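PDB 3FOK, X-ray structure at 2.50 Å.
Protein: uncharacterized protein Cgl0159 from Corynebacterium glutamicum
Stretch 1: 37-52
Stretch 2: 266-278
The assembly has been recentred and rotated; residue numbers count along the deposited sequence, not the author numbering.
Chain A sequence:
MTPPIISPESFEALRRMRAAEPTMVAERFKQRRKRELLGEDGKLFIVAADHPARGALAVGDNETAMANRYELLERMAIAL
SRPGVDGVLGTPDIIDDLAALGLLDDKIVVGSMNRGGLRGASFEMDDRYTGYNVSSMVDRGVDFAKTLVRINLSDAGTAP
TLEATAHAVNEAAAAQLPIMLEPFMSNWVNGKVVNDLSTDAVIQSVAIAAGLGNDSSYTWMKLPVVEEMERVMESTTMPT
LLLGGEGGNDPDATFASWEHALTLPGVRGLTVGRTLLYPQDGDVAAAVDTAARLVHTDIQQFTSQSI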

# COMPACT_ATOMS: atom_id res chain seq x y z
N LEU A 37 -5.52 31.77 18.77
CA LEU A 37 -5.55 31.77 17.32
C LEU A 37 -6.06 33.12 16.82
O LEU A 37 -5.38 33.83 16.09
N LEU A 38 -7.28 33.46 17.24
CA LEU A 38 -7.89 34.71 16.82
C LEU A 38 -7.78 35.79 17.89
O LEU A 38 -8.04 35.55 19.07
N GLY A 39 -7.39 36.99 17.45
CA GLY A 39 -7.26 38.10 18.37
C GLY A 39 -8.60 38.72 18.67
O GLY A 39 -9.65 38.13 18.40
N GLU A 40 -8.58 39.92 19.23
CA GLU A 40 -9.80 40.63 19.58
C GLU A 40 -10.67 40.99 18.38
O GLU A 40 -11.90 40.95 18.46
N ASP A 41 -10.04 41.33 17.26
CA ASP A 41 -10.79 41.70 16.06
C ASP A 41 -11.15 40.49 15.21
O ASP A 41 -11.75 40.62 14.14
N GLY A 42 -10.78 39.30 15.68
CA GLY A 42 -11.09 38.07 14.97
C GLY A 42 -10.46 37.89 13.61
O GLY A 42 -10.83 36.97 12.88
N LYS A 43 -9.51 38.76 13.26
CA LYS A 43 -8.84 38.66 11.96
C LYS A 43 -7.47 38.01 12.09
O LYS A 43 -6.88 37.99 13.17
N LEU A 44 -6.96 37.50 10.97
CA LEU A 44 -5.67 36.83 10.96
C LEU A 44 -4.85 37.24 9.74
O LEU A 44 -5.37 37.31 8.63
N PHE A 45 -3.56 37.51 9.95
CA PHE A 45 -2.65 37.89 8.87
C PHE A 45 -1.40 37.04 9.00
O PHE A 45 -0.64 37.17 9.96
N ILE A 46 -1.19 36.17 8.02
CA ILE A 46 -0.05 35.26 8.02
C ILE A 46 0.82 35.38 6.77
O ILE A 46 0.30 35.45 5.65
N VAL A 47 2.13 35.40 6.97
CA VAL A 47 3.06 35.50 5.85
C VAL A 47 3.54 34.10 5.48
O VAL A 47 4.01 33.35 6.33
N ALA A 48 3.43 33.76 4.20
CA ALA A 48 3.81 32.44 3.70
C ALA A 48 5.18 32.34 3.04
O ALA A 48 5.60 33.23 2.29
N ALA A 49 5.86 31.22 3.29
CA ALA A 49 7.18 30.98 2.73
C ALA A 49 7.46 29.48 2.58
O ALA A 49 8.56 29.02 2.87
N ASP A 50 6.47 28.72 2.13
CA ASP A 50 6.65 27.28 1.96
C ASP A 50 6.87 26.89 0.50
O ASP A 50 6.82 25.71 0.15
N HIS A 51 7.14 27.89 -0.35
CA HIS A 51 7.35 27.65 -1.77
C HIS A 51 8.64 26.91 -2.14
O HIS A 51 8.62 25.99 -2.97
N PRO A 52 9.78 27.29 -1.55
CA PRO A 52 11.05 26.63 -1.87
C PRO A 52 10.98 25.10 -1.84
O PRO A 52 11.41 24.44 -2.79
N GLY A 266 -17.48 35.72 6.01
CA GLY A 266 -16.62 34.58 6.25
C GLY A 266 -15.13 34.80 6.07
O GLY A 266 -14.33 34.03 6.58
N VAL A 267 -14.74 35.84 5.34
CA VAL A 267 -13.32 36.11 5.13
C VAL A 267 -12.73 36.60 6.45
O VAL A 267 -13.21 37.57 7.05
N ARG A 268 -11.68 35.92 6.90
CA ARG A 268 -11.02 36.23 8.16
C ARG A 268 -9.63 36.85 8.07
O ARG A 268 -9.01 37.15 9.09
N GLY A 269 -9.13 37.05 6.86
CA GLY A 269 -7.82 37.64 6.73
C GLY A 269 -6.99 37.26 5.52
O GLY A 269 -7.52 36.89 4.47
N LEU A 270 -5.67 37.34 5.69
CA LEU A 270 -4.72 37.04 4.63
C LEU A 270 -3.64 36.02 5.00
O LEU A 270 -3.26 35.89 6.16
N THR A 271 -3.16 35.31 3.98
CA THR A 271 -2.07 34.34 4.11
C THR A 271 -1.33 34.52 2.79
O THR A 271 -1.48 33.72 1.86
N VAL A 272 -0.56 35.59 2.72
CA VAL A 272 0.19 35.97 1.53
C VAL A 272 1.69 35.79 1.68
O VAL A 272 2.25 35.97 2.76
N GLY A 273 2.35 35.45 0.57
CA GLY A 273 3.79 35.25 0.61
C GLY A 273 4.57 35.99 -0.46
O GLY A 273 5.11 37.07 -0.21
N ARG A 274 4.62 35.41 -1.66
CA ARG A 274 5.35 35.98 -2.79
C ARG A 274 5.29 37.51 -2.90
O ARG A 274 6.32 38.17 -3.07
N THR A 275 4.10 38.08 -2.81
CA THR A 275 3.91 39.53 -2.95
C THR A 275 4.43 40.42 -1.82
O THR A 275 4.97 41.50 -2.07
N LEU A 276 4.29 39.97 -0.57
CA LEU A 276 4.73 40.74 0.58
C LEU A 276 6.24 40.66 0.81
O LEU A 276 6.86 41.64 1.23
N LEU A 277 6.81 39.49 0.55
CA LEU A 277 8.26 39.30 0.66
C LEU A 277 8.64 39.43 -0.80
O LEU A 277 7.90 38.98 -1.66
N TYR A 278 9.77 40.05 -1.10
CA TYR A 278 10.16 40.21 -2.51
C TYR A 278 9.15 41.06 -3.27
O TYR A 278 8.61 40.62 -4.29

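The two stretches meet as neighbouring parallel strands, 44-48 and 267-272, whose axes run 6° apart and approach to 4.6 Å; together the stretches bury 784 Å², counting both sides. The backbone ladder sets the register. Leu-44 N donates to Arg-268 O (2.8 Å), Leu-270 N to Leu-44 O (3.0 Å), Ile-46 N to Leu-270 O (2.8 Å) and Ala-48 N to Val-272 O (2.9 Å); Val-272 N to Ile-46 O, at 3.1 Å and 125°, is weak. This pairing sends Phe-45, Leu-270, Val-47 and Val-272 to one face of the sheet, and Leu-44, Ile-46 and Thr-271 to the other.

Arg-268 contributes the most surface, 106 Å². Its CA-to-CB bond points sideways, but the chain, with chi1 and chi2 both m and chi3 t, brings its end nearer to the first stretch. There Arg-268 NH1 donates to Gly-42 O at 2.8 Å and 163°, with the acceptor at the guanidinium edge, near its plane, as expected for an in-plane N-H. Leu-38 (m, t) points toward the second stretch and adds an apolar neighbour, its CD1 lying 3.8 Å from Arg-268 NH1. Gly-42 has positive phi, which favours glycine, and an ideal CB on it would lie 2.6 Å from Arg-268 NH1, so the absence of a side chain also leaves space for the guanidinium.

Beside this arginine, Lys-43 (m, p, t, p) reaches Val-267 through water. Lys-43 NZ donates to water 1 O at 2.6 Å, and water 1 O donates to Val-267 O at 3.0 Å. The direct separation, Lys-43 NZ to Val-267 O, is 3.4 Å with a poor angle, so the water provides the hydrogen-bonded link.

Phe-45, with 53 Å² covered, anchors one sheet face. Its chi1 is t and chi2 is 33°, and the end of the side chain comes nearer the second stretch. Phe-45 CE1 meets Leu-276 CD1 at 3.5 Å, the methyl lying at the ring edge; Phe-45 CD1 lies 4.0 Å from Leu-270 CB. Leu-276 is m, t, whereas Leu-270 has an off-well chi1 of -94°. Farther along this face, Val-47 (t) places CG1 3.9 Å from Leu-277 CG. On the other face, Ile-46 (m, t) sets its CB 4.0 Å from Thr-271 OG1, with Thr-271 in the m rotamer.

Ala-48, with 52 Å² covered, shows how a small residue can be well enclosed: its O lies 3.6 Å from Leu-277 CD1, and its CB is 4.4 Å from Thr-271 CG2. Leu-277 (m, t) points toward the first stretch and also touches Ala-49, CD1 to CB, at 4.3 Å. His-51 (chi1 m) points toward the second stretch as well. His-51 NE2 lies 3.1 Å from Arg-274 NE, near the imidazole plane, but the poor angle excludes a hydrogen bond despite the short distance.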

# COMPACT_ATOMS: atom_id res chain seq x y z
CB LEU A 37 -6.46 30.66 16.80
CG LEU A 37 -6.14 30.03 15.45
CD1 LEU A 37 -7.40 29.35 14.93
CD2 LEU A 37 -5.66 31.06 14.45
CB LEU A 38 -9.36 34.48 16.48
CG LEU A 38 -9.60 33.51 15.32
CD1 LEU A 38 -11.09 33.26 15.16
CD2 LEU A 38 -9.00 34.07 14.05
CB GLU A 40 -9.46 41.89 20.37
CG GLU A 40 -8.87 41.61 21.76
CD GLU A 40 -7.50 40.94 21.72
OE1 GLU A 40 -7.07 40.41 22.77
OE2 GLU A 40 -6.86 40.94 20.64
CB ASP A 41 -10.01 42.74 15.25
CG ASP A 41 -8.86 42.13 14.47
OD1 ASP A 41 -8.23 41.18 14.97
OD2 ASP A 41 -8.59 42.62 13.36
CB LYS A 43 -8.71 40.04 11.32
CG LYS A 43 -9.88 40.43 10.42
CD LYS A 43 -11.18 40.54 11.20
CE LYS A 43 -12.30 41.08 10.32
NZ LYS A 43 -12.57 40.19 9.15
CB LEU A 44 -5.90 35.32 10.97
CG LEU A 44 -4.85 34.35 11.51
CD1 LEU A 44 -4.58 34.64 12.98
CD2 LEU A 44 -5.36 32.92 11.34
CB PHE A 45 -2.31 39.38 8.95
CG PHE A 45 -1.23 39.82 7.99
CD1 PHE A 45 -1.09 39.22 6.74
CD2 PHE A 45 -0.37 40.86 8.33
CE1 PHE A 45 -0.11 39.65 5.84
CE2 PHE A 45 0.61 41.29 7.45
CZ PHE A 45 0.74 40.69 6.20
CB ILE A 46 -0.56 33.82 8.17
CG1 ILE A 46 -1.14 33.64 9.57
CG2 ILE A 46 0.57 32.82 7.90
CD1 ILE A 46 -1.84 32.32 9.79
CB VAL A 47 4.27 36.39 6.19
CG1 VAL A 47 4.98 36.80 4.91
CG2 VAL A 47 3.81 37.63 6.96
CB ALA A 48 2.74 31.95 2.74
CB ALA A 49 8.25 31.63 3.59
CB ASP A 50 5.44 26.50 2.51
CG ASP A 50 4.15 26.82 1.78
OD1 ASP A 50 3.23 25.97 1.82
OD2 ASP A 50 4.05 27.90 1.18
CB HIS A 51 7.32 28.97 -2.54
CG HIS A 51 6.24 29.91 -2.10
ND1 HIS A 51 6.26 30.54 -0.87
CD2 HIS A 51 5.12 30.34 -2.72
CE1 HIS A 51 5.20 31.31 -0.76
NE2 HIS A 51 4.49 31.21 -1.87
CB PRO A 52 12.00 27.18 -0.82
CG PRO A 52 11.47 28.56 -0.59
CD PRO A 52 9.98 28.32 -0.51
CB VAL A 267 -13.10 37.17 4.03
CG1 VAL A 267 -11.62 37.44 3.86
CG2 VAL A 267 -13.69 36.67 2.72
CB ARG A 268 -10.94 34.97 9.01
CG ARG A 268 -12.27 34.54 9.60
CD ARG A 268 -12.56 35.31 10.86
NE ARG A 268 -13.86 34.99 11.43
CZ ARG A 268 -14.21 35.25 12.68
NH1 ARG A 268 -13.35 35.82 13.51
NH2 ARG A 268 -15.42 34.93 13.12
CB LEU A 270 -4.01 38.34 4.21
CG LEU A 270 -4.48 39.22 3.05
CD1 LEU A 270 -5.98 39.24 2.93
CD2 LEU A 270 -3.93 40.62 3.27
CB THR A 271 -2.57 32.89 4.24
OG1 THR A 271 -3.30 32.74 5.47
CG2 THR A 271 -1.39 31.92 4.27
CB VAL A 272 -0.11 37.44 1.18
CG1 VAL A 272 0.73 37.88 -0.01
CG2 VAL A 272 -1.59 37.60 0.88
CB ARG A 274 4.85 35.36 -4.10
CG ARG A 274 4.72 33.83 -4.11
CD ARG A 274 3.26 33.38 -3.96
NE ARG A 274 2.71 33.60 -2.62
CZ ARG A 274 1.44 33.42 -2.29
NH1 ARG A 274 0.57 33.02 -3.19
NH2 ARG A 274 1.04 33.63 -1.05
CB THR A 275 2.42 39.86 -3.19
OG1 THR A 275 2.11 39.61 -4.57
CG2 THR A 275 2.11 41.31 -2.85
CB LEU A 276 3.95 40.28 1.82
CG LEU A 276 2.44 40.36 1.63
CD1 LEU A 276 1.73 39.78 2.83
CD2 LEU A 276 2.01 41.81 1.40
CB LEU A 277 8.58 37.87 1.12
CG LEU A 277 7.92 37.30 2.37
CD1 LEU A 277 8.09 35.79 2.37
CD2 LEU A 277 8.54 37.91 3.62
CB TYR A 278 10.25 38.85 -3.21
CG TYR A 278 11.04 37.82 -2.47
CD1 TYR A 278 12.44 37.86 -2.45
CD2 TYR A 278 10.40 36.81 -1.76
CE1 TYR A 278 13.17 36.91 -1.73
CE2 TYR A 278 11.12 35.87 -1.04
CZ TYR A 278 12.50 35.92 -1.03
OH TYR A 278 13.21 35.00 -0.30
O HOH W 1 -11.59 40.06 6.70